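Local atomic coordinates of cellulose-binding protein (Saccharophagus degradans, PDB entry 2YHG), a protein that probably acts in carbohydrate metabolism, as a nucleoside hydrolase-like domain and a C-terminal domain of a larger cellulose-binding protein. Residues A137-D142 and N166-A171; L195-P200 and A289-Y294; N222-H227 and A232-R237; Y374-Y379 and A397-Q402. All blocks are in the same frame, centred on the assembly; numbering follows the deposited sequence.

Interaction 1: residues A137-D142 and N166-A171; sequences AVDKDD and NTRSQA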
loop_
_atom_site.group_PDB
_atom_site.type_symbol
_atom_site.label_atom_id
_atom_site.label_comp_id
_atom_site.label_asym_id
_atom_site.label_seq_id
_atom_site.Cartn_x
_atom_site.Cartn_y
_atom_site.Cartn_z
ATOM N N ALA A 137 -11.395 -13.894 4.942
ATOM C CA ALA A 137 -11.056 -13.104 3.752
ATOM C C ALA A 137 -10.232 -13.912 2.777
ATOM O O ALA A 137 -10.492 -13.904 1.564
ATOM C CB ALA A 137 -10.300 -11.848 4.166
ATOM N N VAL A 138 -9.237 -14.633 3.259
ATOM C CA VAL A 138 -8.405 -15.445 2.386
ATOM C C VAL A 138 -9.222 -16.552 1.747
ATOM O O VAL A 138 -9.026 -16.876 0.574
ATOM C CB VAL A 138 -7.187 -15.991 3.126
ATOM C CG1 VAL A 138 -6.392 -16.941 2.224
ATOM C CG2 VAL A 138 -6.299 -14.827 3.627
ATOM N N ASP A 139 -10.182 -17.113 2.481
ATOM C CA ASP A 139 -11.013 -18.176 1.970
ATOM C C ASP A 139 -12.007 -17.692 0.916
ATOM O O ASP A 139 -12.532 -18.493 0.164
ATOM C CB ASP A 139 -11.775 -18.850 3.103
ATOM C CG ASP A 139 -10.931 -19.756 3.979
ATOM O OD1 ASP A 139 -9.825 -20.130 3.595
ATOM O OD2 ASP A 139 -11.486 -20.166 5.024
ATOM N N LYS A 140 -12.375 -16.414 0.921
ATOM C CA LYS A 140 -13.449 -15.895 0.081
ATOM C C LYS A 140 -13.165 -16.196 -1.387
ATOM O O LYS A 140 -12.026 -16.103 -1.853
ATOM C CB LYS A 140 -13.592 -14.394 0.315
ATOM C CG LYS A 140 -14.807 -13.736 -0.250
ATOM C CD LYS A 140 -14.883 -12.259 0.128
ATOM C CE LYS A 140 -16.119 -11.577 -0.388
ATOM N NZ LYS A 140 -16.073 -10.123 -0.146
ATOM N N ASP A 141 -14.247 -16.380 -2.133
ATOM C CA ASP A 141 -14.198 -16.674 -3.566
ATOM C C ASP A 141 -14.031 -15.409 -4.384
ATOM O O ASP A 141 -14.713 -15.194 -5.377
ATOM C CB ASP A 141 -15.433 -17.472 -4.031
ATOM C CG ASP A 141 -16.684 -16.642 -4.026
ATOM O OD1 ASP A 141 -16.775 -15.682 -3.225
ATOM O OD2 ASP A 141 -17.594 -16.964 -4.825
ATOM N N ASP A 142 -13.039 -14.605 -4.033
ATOM C CA ASP A 142 -12.615 -13.460 -4.817
ATOM C C ASP A 142 -11.244 -13.840 -5.372
ATOM O O ASP A 142 -10.358 -14.184 -4.600
ATOM C CB ASP A 142 -12.564 -12.263 -3.854
ATOM C CG ASP A 142 -12.311 -10.948 -4.538
ATOM O OD1 ASP A 142 -11.519 -10.877 -5.493
ATOM O OD2 ASP A 142 -12.783 -9.905 -3.980
ATOM N N ASN A 166 -3.244 -26.016 11.484
ATOM C CA ASN A 166 -3.633 -26.950 12.537
ATOM C C ASN A 166 -4.896 -27.724 12.211
ATOM O O ASN A 166 -5.186 -28.686 12.870
ATOM C CB ASN A 166 -3.840 -26.178 13.859
ATOM C CG ASN A 166 -4.140 -27.056 15.027
ATOM O OD1 ASN A 166 -5.187 -26.916 15.678
ATOM N ND2 ASN A 166 -3.155 -27.819 15.426
ATOM N N THR A 167 -5.663 -27.265 11.234
ATOM C CA THR A 167 -6.991 -27.812 10.986
ATOM C C THR A 167 -7.244 -28.279 9.564
ATOM O O THR A 167 -8.307 -28.881 9.321
ATOM C CB THR A 167 -8.100 -26.814 11.369
ATOM O OG1 THR A 167 -7.934 -25.612 10.598
ATOM C CG2 THR A 167 -8.073 -26.480 12.865
ATOM N N ARG A 168 -6.348 -27.994 8.627
ATOM C CA ARG A 168 -6.566 -28.284 7.209
ATOM C C ARG A 168 -5.451 -29.135 6.647
ATOM O O ARG A 168 -4.412 -29.357 7.276
ATOM C CB ARG A 168 -6.713 -27.002 6.381
ATOM C CG ARG A 168 -7.780 -26.083 6.943
ATOM C CD ARG A 168 -8.228 -25.054 5.930
ATOM N NE ARG A 168 -9.048 -24.046 6.563
ATOM C CZ ARG A 168 -9.417 -22.901 5.981
ATOM N NH1 ARG A 168 -9.003 -22.595 4.776
ATOM N NH2 ARG A 168 -10.146 -22.031 6.653
ATOM N N SER A 169 -5.682 -29.679 5.466
ATOM C CA SER A 169 -4.664 -30.482 4.795
ATOM C C SER A 169 -3.509 -29.621 4.316
ATOM O O SER A 169 -3.630 -28.373 4.189
ATOM C CB SER A 169 -5.278 -31.179 3.583
ATOM O OG SER A 169 -5.524 -30.250 2.543
ATOM N N GLN A 170 -2.396 -30.262 3.965
ATOM C CA GLN A 170 -1.281 -29.549 3.383
ATOM C C GLN A 170 -1.704 -28.779 2.134
ATOM O O GLN A 170 -1.284 -27.635 1.941
ATOM C CB GLN A 170 -0.154 -30.509 3.037
ATOM C CG GLN A 170 1.090 -29.816 2.524
ATOM C CD GLN A 170 1.761 -28.995 3.588
ATOM O OE1 GLN A 170 1.920 -29.428 4.734
ATOM N NE2 GLN A 170 2.141 -27.779 3.229
ATOM N N ALA A 171 -2.444 -29.419 1.242
ATOM C CA ALA A 171 -2.867 -28.754 0.017
ATOM C C ALA A 171 -3.712 -27.518 0.327
ATOM O O ALA A 171 -3.578 -26.476 -0.342
ATOM C CB ALA A 171 -3.679 -29.733 -0.864
#

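Interaction 2: residues L195-P200 and A289-Y294; sequences LAKNFP and AVYDTY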
loop_
_atom_site.group_PDB
_atom_site.type_symbol
_atom_site.label_atom_id
_atom_site.label_comp_id
_atom_site.label_asym_id
_atom_site.label_seq_id
_atom_site.Cartn_x
_atom_site.Cartn_y
_atom_site.Cartn_z
ATOM N N LEU A 195 6.334 -16.569 10.574
ATOM C CA LEU A 195 5.683 -16.741 9.284
ATOM C C LEU A 195 6.667 -16.879 8.145
ATOM O O LEU A 195 6.546 -17.781 7.295
ATOM C CB LEU A 195 4.739 -15.566 8.983
ATOM C CG LEU A 195 3.403 -15.551 9.736
ATOM C CD1 LEU A 195 2.742 -14.193 9.627
ATOM C CD2 LEU A 195 2.486 -16.643 9.208
ATOM N N ALA A 196 7.639 -15.977 8.065
ATOM C CA ALA A 196 8.594 -15.990 6.949
ATOM C C ALA A 196 9.418 -17.272 6.951
ATOM O O ALA A 196 9.715 -17.809 5.890
ATOM C CB ALA A 196 9.485 -14.765 7.025
ATOM N N LYS A 197 9.779 -17.750 8.132
ATOM C CA LYS A 197 10.572 -18.969 8.248
ATOM C C LYS A 197 9.745 -20.193 7.870
ATOM O O LYS A 197 10.245 -21.106 7.187
ATOM C CB LYS A 197 11.091 -19.090 9.688
ATOM C CG LYS A 197 11.827 -20.380 10.018
ATOM C CD LYS A 197 13.032 -20.603 9.141
ATOM C CE LYS A 197 13.949 -21.668 9.737
ATOM N NZ LYS A 197 15.126 -21.876 8.889
ATOM N N ASN A 198 8.533 -20.288 8.406
ATOM C CA ASN A 198 7.770 -21.513 8.266
ATOM C C ASN A 198 7.021 -21.614 6.957
ATOM O O ASN A 198 6.626 -22.720 6.558
ATOM C CB ASN A 198 6.813 -21.674 9.445
ATOM C CG ASN A 198 7.539 -22.151 10.690
ATOM O OD1 ASN A 198 7.694 -23.348 10.846
ATOM N ND2 ASN A 198 8.022 -21.261 11.513
ATOM N N PHE A 199 6.772 -20.482 6.295
ATOM C CA PHE A 199 5.984 -20.455 5.088
ATOM C C PHE A 199 6.751 -19.701 4.021
ATOM O O PHE A 199 6.421 -18.562 3.680
ATOM C CB PHE A 199 4.596 -19.853 5.346
ATOM C CG PHE A 199 3.882 -20.544 6.466
ATOM C CD1 PHE A 199 3.219 -21.751 6.290
ATOM C CD2 PHE A 199 3.986 -20.071 7.755
ATOM C CE1 PHE A 199 2.678 -22.444 7.413
ATOM C CE2 PHE A 199 3.494 -20.765 8.833
ATOM C CZ PHE A 199 2.829 -21.930 8.655
ATOM N N PRO A 200 7.831 -20.302 3.502
ATOM C CA PRO A 200 8.680 -19.574 2.569
ATOM C C PRO A 200 7.984 -19.220 1.254
ATOM O O PRO A 200 8.477 -18.367 0.532
ATOM C CB PRO A 200 9.856 -20.527 2.331
ATOM C CG PRO A 200 9.343 -21.863 2.716
ATOM C CD PRO A 200 8.404 -21.620 3.829
ATOM N N ALA A 289 16.728 -14.213 15.657
ATOM C CA ALA A 289 17.848 -15.067 15.338
ATOM C C ALA A 289 17.517 -16.543 15.483
ATOM O O ALA A 289 18.145 -17.390 14.815
ATOM C CB ALA A 289 19.062 -14.722 16.201
ATOM N N VAL A 290 16.575 -16.886 16.352
ATOM C CA VAL A 290 16.233 -18.288 16.541
ATOM C C VAL A 290 15.624 -18.903 15.279
ATOM O O VAL A 290 15.641 -20.127 15.142
ATOM C CB VAL A 290 15.331 -18.520 17.755
ATOM C CG1 VAL A 290 15.976 -17.958 19.014
ATOM C CG2 VAL A 290 13.906 -17.991 17.513
ATOM N N TYR A 291 15.128 -18.066 14.367
ATOM C CA TYR A 291 14.542 -18.507 13.125
ATOM C C TYR A 291 15.536 -18.595 11.984
ATOM O O TYR A 291 15.173 -18.963 10.876
ATOM C CB TYR A 291 13.401 -17.569 12.738
ATOM C CG TYR A 291 12.268 -17.599 13.724
ATOM C CD1 TYR A 291 11.413 -18.666 13.770
ATOM C CD2 TYR A 291 12.091 -16.581 14.642
ATOM C CE1 TYR A 291 10.384 -18.718 14.703
ATOM C CE2 TYR A 291 11.064 -16.616 15.581
ATOM C CZ TYR A 291 10.221 -17.707 15.599
ATOM O OH TYR A 291 9.204 -17.809 16.526
ATOM N N ASP A 292 16.798 -18.254 12.227
ATOM C CA ASP A 292 17.743 -18.250 11.086
ATOM C C ASP A 292 17.848 -19.681 10.510
ATOM O O ASP A 292 17.804 -20.652 11.261
ATOM C CB ASP A 292 19.133 -17.816 11.544
ATOM C CG ASP A 292 19.242 -16.322 11.873
ATOM O OD1 ASP A 292 18.293 -15.525 11.526
ATOM O OD2 ASP A 292 20.266 -15.916 12.449
ATOM N N THR A 293 18.046 -19.827 9.183
ATOM C CA THR A 293 18.007 -18.735 8.213
ATOM C C THR A 293 16.578 -18.546 7.706
ATOM O O THR A 293 15.884 -19.504 7.425
ATOM C CB THR A 293 18.890 -19.085 6.977
ATOM O OG1 THR A 293 20.149 -19.586 7.461
ATOM C CG2 THR A 293 19.072 -17.888 6.075
ATOM N N TYR A 294 16.172 -17.272 7.601
ATOM C CA TYR A 294 14.901 -16.911 7.011
ATOM C C TYR A 294 15.107 -15.768 6.048
ATOM O O TYR A 294 16.041 -14.985 6.199
ATOM C CB TYR A 294 13.839 -16.549 8.071
ATOM C CG TYR A 294 14.175 -15.334 8.877
ATOM C CD1 TYR A 294 14.926 -15.429 10.039
ATOM C CD2 TYR A 294 13.801 -14.069 8.450
ATOM C CE1 TYR A 294 15.279 -14.314 10.753
ATOM C CE2 TYR A 294 14.199 -12.918 9.147
ATOM C CZ TYR A 294 14.965 -13.064 10.276
ATOM O OH TYR A 294 15.437 -11.967 10.973
#

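Interaction 3: residues N222-H227 and A232-R237; sequences NHIQSH and AVYPNR. With ZN (zinc ion), chain I.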
loop_
_atom_site.group_PDB
_atom_site.type_symbol
_atom_site.label_atom_id
_atom_site.label_comp_id
_atom_site.label_asym_id
_atom_site.label_seq_id
_atom_site.Cartn_x
_atom_site.Cartn_y
_atom_site.Cartn_z
ATOM N N ASN A 222 -1.489 22.690 8.647
ATOM C CA ASN A 222 -2.224 23.527 7.721
ATOM C C ASN A 222 -3.155 22.783 6.789
ATOM O O ASN A 222 -4.247 23.272 6.498
ATOM C CB ASN A 222 -1.270 24.399 6.930
ATOM C CG ASN A 222 -0.590 25.439 7.795
ATOM O OD1 ASN A 222 0.621 25.555 7.787
ATOM N ND2 ASN A 222 -1.379 26.258 8.471
ATOM N N HIS A 223 -2.724 21.635 6.265
ATOM C CA HIS A 223 -3.472 20.945 5.211
ATOM C C HIS A 223 -4.302 19.787 5.706
ATOM O O HIS A 223 -5.220 19.349 5.021
ATOM C CB HIS A 223 -2.561 20.463 4.083
ATOM C CG HIS A 223 -1.947 21.588 3.332
ATOM N ND1 HIS A 223 -2.686 22.546 2.675
ATOM C CD2 HIS A 223 -0.646 21.921 3.164
ATOM C CE1 HIS A 223 -1.861 23.441 2.164
ATOM N NE2 HIS A 223 -0.619 23.055 2.394
ATOM N N ILE A 224 -3.966 19.242 6.884
ATOM C CA ILE A 224 -4.558 18.008 7.377
ATOM C C ILE A 224 -5.374 18.245 8.653
ATOM O O ILE A 224 -6.578 18.089 8.667
ATOM C CB ILE A 224 -3.501 16.884 7.578
ATOM C CG1 ILE A 224 -2.597 16.715 6.338
ATOM C CG2 ILE A 224 -4.191 15.585 7.977
ATOM C CD1 ILE A 224 -3.283 16.390 5.026
ATOM N N GLN A 225 -4.687 18.647 9.716
ATOM C CA GLN A 225 -5.270 18.660 11.045
ATOM C C GLN A 225 -6.371 19.697 11.219
ATOM O O GLN A 225 -7.254 19.545 12.048
ATOM C CB GLN A 225 -4.148 18.880 12.057
ATOM C CG GLN A 225 -3.208 17.687 12.121
ATOM C CD GLN A 225 -2.015 17.918 12.987
ATOM O OE1 GLN A 225 -1.237 18.827 12.730
ATOM N NE2 GLN A 225 -1.849 17.093 14.014
ATOM N N SER A 226 -6.320 20.749 10.406
ATOM C CA SER A 226 -7.302 21.811 10.425
ATOM C C SER A 226 -8.567 21.449 9.682
ATOM O O SER A 226 -9.512 22.233 9.690
ATOM C CB SER A 226 -6.690 23.070 9.840
ATOM O OG SER A 226 -6.304 22.796 8.515
ATOM N N HIS A 227 -8.551 20.353 8.922
ATOM C CA HIS A 227 -9.648 20.026 8.006
ATOM C C HIS A 227 -10.708 19.110 8.637
ATOM O O HIS A 227 -10.722 17.891 8.433
ATOM C CB HIS A 227 -9.087 19.433 6.714
ATOM C CG HIS A 227 -8.432 20.425 5.799
ATOM N ND1 HIS A 227 -7.539 21.382 6.229
ATOM C CD2 HIS A 227 -8.520 20.580 4.453
ATOM C CE1 HIS A 227 -7.100 22.077 5.195
ATOM N NE2 HIS A 227 -7.640 21.579 4.100
ATOM N N ALA A 232 -9.224 16.570 13.096
ATOM C CA ALA A 232 -9.208 16.705 14.540
ATOM C C ALA A 232 -8.784 15.396 15.240
ATOM O O ALA A 232 -8.436 15.411 16.420
ATOM C CB ALA A 232 -10.569 17.168 15.035
ATOM N N VAL A 233 -8.858 14.259 14.551
ATOM C CA VAL A 233 -8.370 12.997 15.114
ATOM C C VAL A 233 -7.031 12.547 14.501
ATOM O O VAL A 233 -6.591 11.416 14.731
ATOM C CB VAL A 233 -9.441 11.875 15.019
ATOM C CG1 VAL A 233 -10.678 12.231 15.822
ATOM C CG2 VAL A 233 -9.786 11.555 13.589
ATOM N N TYR A 234 -6.374 13.441 13.769
ATOM C CA TYR A 234 -5.017 13.211 13.248
ATOM C C TYR A 234 -4.051 13.844 14.236
ATOM O O TYR A 234 -3.946 15.067 14.287
ATOM C CB TYR A 234 -4.884 13.829 11.861
ATOM C CG TYR A 234 -3.580 13.498 11.172
ATOM C CD1 TYR A 234 -2.410 14.117 11.521
ATOM C CD2 TYR A 234 -3.505 12.559 10.129
ATOM C CE1 TYR A 234 -1.194 13.807 10.942
ATOM C CE2 TYR A 234 -2.280 12.236 9.522
ATOM C CZ TYR A 234 -1.140 12.860 9.932
ATOM O OH TYR A 234 0.083 12.557 9.425
ATOM N N PRO A 235 -3.356 13.064 15.059
ATOM C CA PRO A 235 -2.550 13.676 16.122
ATOM C C PRO A 235 -1.207 14.171 15.592
ATOM O O PRO A 235 -0.768 13.743 14.518
ATOM C CB PRO A 235 -2.331 12.523 17.083
ATOM C CG PRO A 235 -2.315 11.299 16.176
ATOM C CD PRO A 235 -3.380 11.595 15.171
ATOM N N ASN A 236 -0.554 15.031 16.361
ATOM C CA ASN A 236 0.806 15.417 16.062
ATOM C C ASN A 236 1.741 14.215 16.143
ATOM O O ASN A 236 1.534 13.258 16.889
ATOM C CB ASN A 236 1.277 16.466 17.065
ATOM C CG ASN A 236 0.698 17.821 16.820
ATOM O OD1 ASN A 236 0.129 18.107 15.773
ATOM N ND2 ASN A 236 0.910 18.709 17.769
ATOM N N ARG A 237 2.816 14.327 15.375
ATOM C CA ARG A 237 3.965 13.452 15.473
ATOM C C ARG A 237 4.590 13.453 16.864
ATOM O O ARG A 237 4.757 14.492 17.478
ATOM C CB ARG A 237 5.003 13.971 14.477
ATOM C CG ARG A 237 6.272 13.182 14.406
ATOM C CD ARG A 237 7.232 13.822 13.450
ATOM N NE ARG A 237 7.595 15.191 13.811
ATOM C CZ ARG A 237 8.402 15.501 14.816
ATOM N NH1 ARG A 237 9.142 14.559 15.413
ATOM N NH2 ARG A 237 8.558 16.765 15.164
HETATM ZN ZN ZN I . -6.816 21.963 2.195
HETATM O O HOH W 1 -5.744 20.200 2.484
HETATM O O HOH W 2 -5.257 23.130 2.883
HETATM O O HOH W 3 -5.942 22.296 0.297
#

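Interaction 4: residues Y374-Y379 and A397-Q402; sequences YSWSHY and ASANVQ. With EDO (1,2-ethanediol), chain K.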
loop_
_atom_site.group_PDB
_atom_site.type_symbol
_atom_site.label_atom_id
_atom_site.label_comp_id
_atom_site.label_asym_id
_atom_site.label_seq_id
_atom_site.Cartn_x
_atom_site.Cartn_y
_atom_site.Cartn_z
ATOM N N TYR A 374 2.362 15.692 -19.285
ATOM C CA TYR A 374 2.681 14.323 -19.544
ATOM C C TYR A 374 4.169 14.172 -19.367
ATOM O O TYR A 374 4.945 14.944 -19.942
ATOM C CB TYR A 374 2.291 13.959 -20.986
ATOM C CG TYR A 374 0.853 14.225 -21.329
ATOM C CD1 TYR A 374 0.441 15.484 -21.738
ATOM C CD2 TYR A 374 -0.090 13.211 -21.312
ATOM C CE1 TYR A 374 -0.908 15.737 -22.029
ATOM C CE2 TYR A 374 -1.406 13.458 -21.600
ATOM C CZ TYR A 374 -1.829 14.707 -21.946
ATOM O OH TYR A 374 -3.150 14.894 -22.317
ATOM N N SER A 375 4.582 13.124 -18.639
ATOM C CA SER A 375 5.990 12.824 -18.488
ATOM C C SER A 375 6.227 11.313 -18.589
ATOM O O SER A 375 5.743 10.559 -17.748
ATOM C CB SER A 375 6.478 13.346 -17.152
ATOM O OG SER A 375 7.869 13.158 -17.003
ATOM N N TRP A 376 7.012 10.901 -19.586
ATOM C CA TRP A 376 7.340 9.503 -19.799
ATOM C C TRP A 376 8.739 9.231 -19.307
ATOM O O TRP A 376 9.660 9.982 -19.659
ATOM C CB TRP A 376 7.252 9.157 -21.282
ATOM C CG TRP A 376 5.886 9.351 -21.859
ATOM C CD1 TRP A 376 5.403 10.475 -22.488
ATOM C CD2 TRP A 376 4.872 8.364 -21.963
ATOM N NE1 TRP A 376 4.169 10.232 -22.977
ATOM C CE2 TRP A 376 3.807 8.951 -22.666
ATOM C CE3 TRP A 376 4.748 7.055 -21.503
ATOM C CZ2 TRP A 376 2.645 8.258 -22.951
ATOM C CZ3 TRP A 376 3.594 6.366 -21.783
ATOM C CH2 TRP A 376 2.551 6.965 -22.495
ATOM N N SER A 377 8.930 8.131 -18.587
ATOM C CA SER A 377 10.228 7.788 -18.079
ATOM C C SER A 377 10.507 6.300 -18.184
ATOM O O SER A 377 9.594 5.477 -18.235
ATOM C CB SER A 377 10.364 8.246 -16.617
ATOM O OG SER A 377 9.414 7.591 -15.820
ATOM N N HIS A 378 11.782 5.951 -18.286
ATOM C CA HIS A 378 12.227 4.570 -18.202
ATOM C C HIS A 378 12.521 4.209 -16.756
ATOM O O HIS A 378 13.459 4.763 -16.142
ATOM C CB HIS A 378 13.503 4.379 -19.040
ATOM C CG HIS A 378 14.044 2.999 -18.927
ATOM N ND1 HIS A 378 15.391 2.720 -18.938
ATOM C CD2 HIS A 378 13.415 1.807 -18.778
ATOM C CE1 HIS A 378 15.561 1.428 -18.734
ATOM N NE2 HIS A 378 14.376 0.846 -18.618
ATOM N N TYR A 379 11.744 3.298 -16.193
ATOM C CA TYR A 379 11.932 2.896 -14.777
ATOM C C TYR A 379 12.905 1.736 -14.733
ATOM O O TYR A 379 12.586 0.579 -14.451
ATOM C CB TYR A 379 10.567 2.549 -14.185
ATOM C CG TYR A 379 10.509 2.583 -12.666
ATOM C CD1 TYR A 379 11.644 2.669 -11.869
ATOM C CD2 TYR A 379 9.303 2.544 -12.030
ATOM C CE1 TYR A 379 11.554 2.728 -10.501
ATOM C CE2 TYR A 379 9.192 2.624 -10.666
ATOM C CZ TYR A 379 10.325 2.699 -9.893
ATOM O OH TYR A 379 10.183 2.750 -8.527
ATOM N N ALA A 397 2.240 14.131 -24.879
ATOM C CA ALA A 397 1.286 13.042 -24.759
ATOM C C ALA A 397 1.672 11.834 -25.592
ATOM O O ALA A 397 1.449 10.702 -25.178
ATOM C CB ALA A 397 -0.109 13.520 -25.131
ATOM N N SER A 398 2.217 12.080 -26.772
ATOM C CA SER A 398 2.491 11.034 -27.716
ATOM C C SER A 398 3.999 10.807 -27.812
ATOM O O SER A 398 4.719 11.629 -28.369
ATOM C CB SER A 398 1.896 11.463 -29.059
ATOM O OG SER A 398 2.248 10.579 -30.064
ATOM N N ALA A 399 4.469 9.741 -27.189
ATOM C CA ALA A 399 5.897 9.408 -27.068
ATOM C C ALA A 399 6.243 8.159 -27.897
ATOM O O ALA A 399 5.366 7.382 -28.295
ATOM C CB ALA A 399 6.302 9.224 -25.590
ATOM N N ASN A 400 7.539 7.933 -28.104
ATOM C CA ASN A 400 7.995 6.756 -28.860
ATOM C C ASN A 400 9.192 6.170 -28.176
ATOM O O ASN A 400 10.183 6.851 -27.938
ATOM C CB ASN A 400 8.335 7.038 -30.340
ATOM C CG ASN A 400 7.130 7.244 -31.163
ATOM O OD1 ASN A 400 6.504 6.302 -31.641
ATOM N ND2 ASN A 400 6.713 8.500 -31.272
ATOM N N VAL A 401 9.092 4.890 -27.846
ATOM C CA VAL A 401 10.125 4.164 -27.133
ATOM C C VAL A 401 10.941 3.346 -28.107
ATOM O O VAL A 401 10.404 2.533 -28.854
ATOM C CB VAL A 401 9.487 3.236 -26.075
ATOM C CG1 VAL A 401 10.587 2.519 -25.309
ATOM C CG2 VAL A 401 8.580 3.998 -25.155
ATOM N N GLN A 402 12.256 3.533 -28.086
ATOM C CA GLN A 402 13.151 2.729 -28.891
ATOM C C GLN A 402 13.550 1.492 -28.110
ATOM O O GLN A 402 14.262 1.603 -27.109
ATOM C CB GLN A 402 14.369 3.566 -29.268
ATOM C CG GLN A 402 14.046 4.610 -30.279
ATOM C CD GLN A 402 15.281 5.273 -30.822
ATOM O OE1 GLN A 402 15.819 6.166 -30.188
ATOM N NE2 GLN A 402 15.836 4.728 -31.901
HETATM C C1 EDO K . 9.643 7.586 -12.467
HETATM O O1 EDO K . 10.708 8.455 -12.064
HETATM C C2 EDO K . 10.096 6.154 -12.709
HETATM O O2 EDO K . 10.962 6.110 -13.834
#

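Interaction 1: residues A137-D142 and N166-A171
Both carboxylate oxygens of Asp139 are held by one guanidinium group: Arg168 NH2 lies 2.8 Å from Asp139 OD2, and Arg168 NH1 lies 2.9 Å from Asp139 OD1. This is a bidentate, end-on salt bridge in the nucleoside hydrolase-like domain, joining the last turn of helix 129-139 to the short linker between helices 155-167 and 170-178. The backbones stay far apart, with Asp139 CA and Arg168 CA 12.2 Å from each other, and the extended arginine spans most of that gap. The Arg168 side chain runs straight from CG to NE and meets the short aspartate from the opposite direction. Aspartate suits the place because its two oxygens match NH1 and NH2 and its charge offsets that of the guanidinium. Phe176 of helix 170-178 touches both partners, so an aromatic side chain packs beside the ion pair at this partly exposed site. Ser169, next in the chain, caps the start of that helix. The two flat groups are not coplanar, their planes being turned 33° apart. Each oxygen is approached on its syn side, and the NH1 bond to OD1 is almost perfectly straight, with an N-H...O angle of 179°.

Interaction 2: residues L195-P200 and A289-Y294
Lys197, near the end of its helix, makes the main contact with the loop 289-294. Its CA and CB each lie 4.1 Å from Tyr294 CB, so the two chains touch at the root of their side chains. The same Lys197 CB is 4.1 Å from Tyr291 CD1, meeting that ring obliquely. With CG anti to the backbone N (chi1 174°) and a bend at chi2, the lysine then passes along the loop backbone: Lys197 CE is 3.2 Å from Tyr291 O, and the ammonium nitrogen NZ gives a hydrogen bond of 2.9 Å to Thr293 O. That donor stands above the carbonyl plane, 36° out of it. A lysine fits here because CB and CG meet the tyrosines, CD and CE pass the Tyr291 carbonyl, and the charged tip reaches a main-chain oxygen of an irregular turn, which contains a cis peptide between Asp292 and Thr293. The loop has other ties: Asp292 forms a salt bridge with Arg279, and Tyr294 OH is hydrogen-bonded to Val278 O. The contact thus lays the loop leading into strand 295-298 against the end of helix 190-198, whose Leu195, with Phe199 just after the helix, packs on helix 155-167.

Interaction 3: residues N222-H227 and A232-R237
Gln225 and Tyr234 cross at about a right angle, the amide plane of the glutamine standing 82° from the tyrosine ring. They close a helix-loop corner of the nucleoside hydrolase-like domain, where helix 217-225 has a pi turn in its last part and the chain returns after helix 228-232. Gln225 CG packs obliquely on the ring, 3.7 Å from Tyr234 CD1, and the chain extends beyond CG to set NE2 at the edge of the Tyr234 ring, near its plane, beside the returning backbone. There NE2 spends its two hydrogens on two acceptors: Tyr234 O at 2.9 Å from Gln225 NE2, and Asn236 OD1 at 2.8 Å from the same nitrogen. Both acceptors lie in or near the glutamine amide plane, which fixes the rotation of that group; the Asn236 amide is turned 58° from it. A primary amide suits the place, having two N-H groups to tie a loop without regular structure. Ile224 comes over one face of Tyr234 in a CH-pi contact, its CG2 4.0 Å from the ring centroid, while Tyr234 OH bonds to Glu242. Gln225 also belongs to a magnesium site with Gly228.

Beyond the turn, His227 binds zinc together with Asp320 of helix 308-323, and three waters are also bound to the metal. One is hydrogen-bonded to His223 ND1, and another donates to His223 O. Ser226 OG accepts the His227 ND1 hydrogen and so orients the imidazole. The metal bond itself, His227 NE2 to zinc, measures 2.1 Å.

Interaction 4: residues Y374-Y379 and A397-Q402
Ala397 sets its methyl squarely on the ring of Tyr374, with CB 3.6 Å from the ring centroid and 5° off the normal. Two residues further along each segment, Ala399 repeats the arrangement on Trp376: its CB stands 3.5 Å from the centroid of the five-membered ring, over the face and toward the rim. These two CH-pi contacts carry the interface of a beta-sandwich-like pairing of sheets in the C-terminal domain. Alanine suits both sites, because a single methyl lets a broad ring lie close to the opposing backbone. The indole is met at its edge too, where Ala397 O lies in plane, 3.5 Å from Trp376 CZ2. Tyr374 and Trp376 share a first torsion near -60°, and strand alternation sends both toward the same neighbour.

In the next shell, Trp376 NE1 is hydrogen-bonded to Ser396 O, and Leu359, Ile391, Ile414 and Leu416 surround the indole. Further along, Ser377 OG is hydrogen-bonded (2.9 Å) to O2 of a 1,2-ethanediol probably from the crystallisation liquor. Strand 372-378 edges the four-stranded mixed sheet beside strand 411-420, whereas strand 398-402 is the middle of a three-stranded sheet; Trp376 lies between the two sheets, and Tyr374 at their margin.

Interactions 1 and 2 are surface contacts in which a helix end meets a linker or loop, their nearest atoms about 7 Å apart, and both engage the helical layer that includes helix 155-167. Their chemistry is charged: a two-bond ion pair in the first, a lysine reaching a main-chain oxygen in the second. Interaction 3 is partly buried, on the other side of the chain's centre from interaction 1, and relies on a neutral amide of a magnesium-site residue, close in sequence to a zinc ligand. Interaction 4 belongs to the C-terminal domain, its centre about 38 Å from that of interaction 3, and replaces polar bonds between its segments by methyl-on-ring packing, as befits sheets meeting face to face.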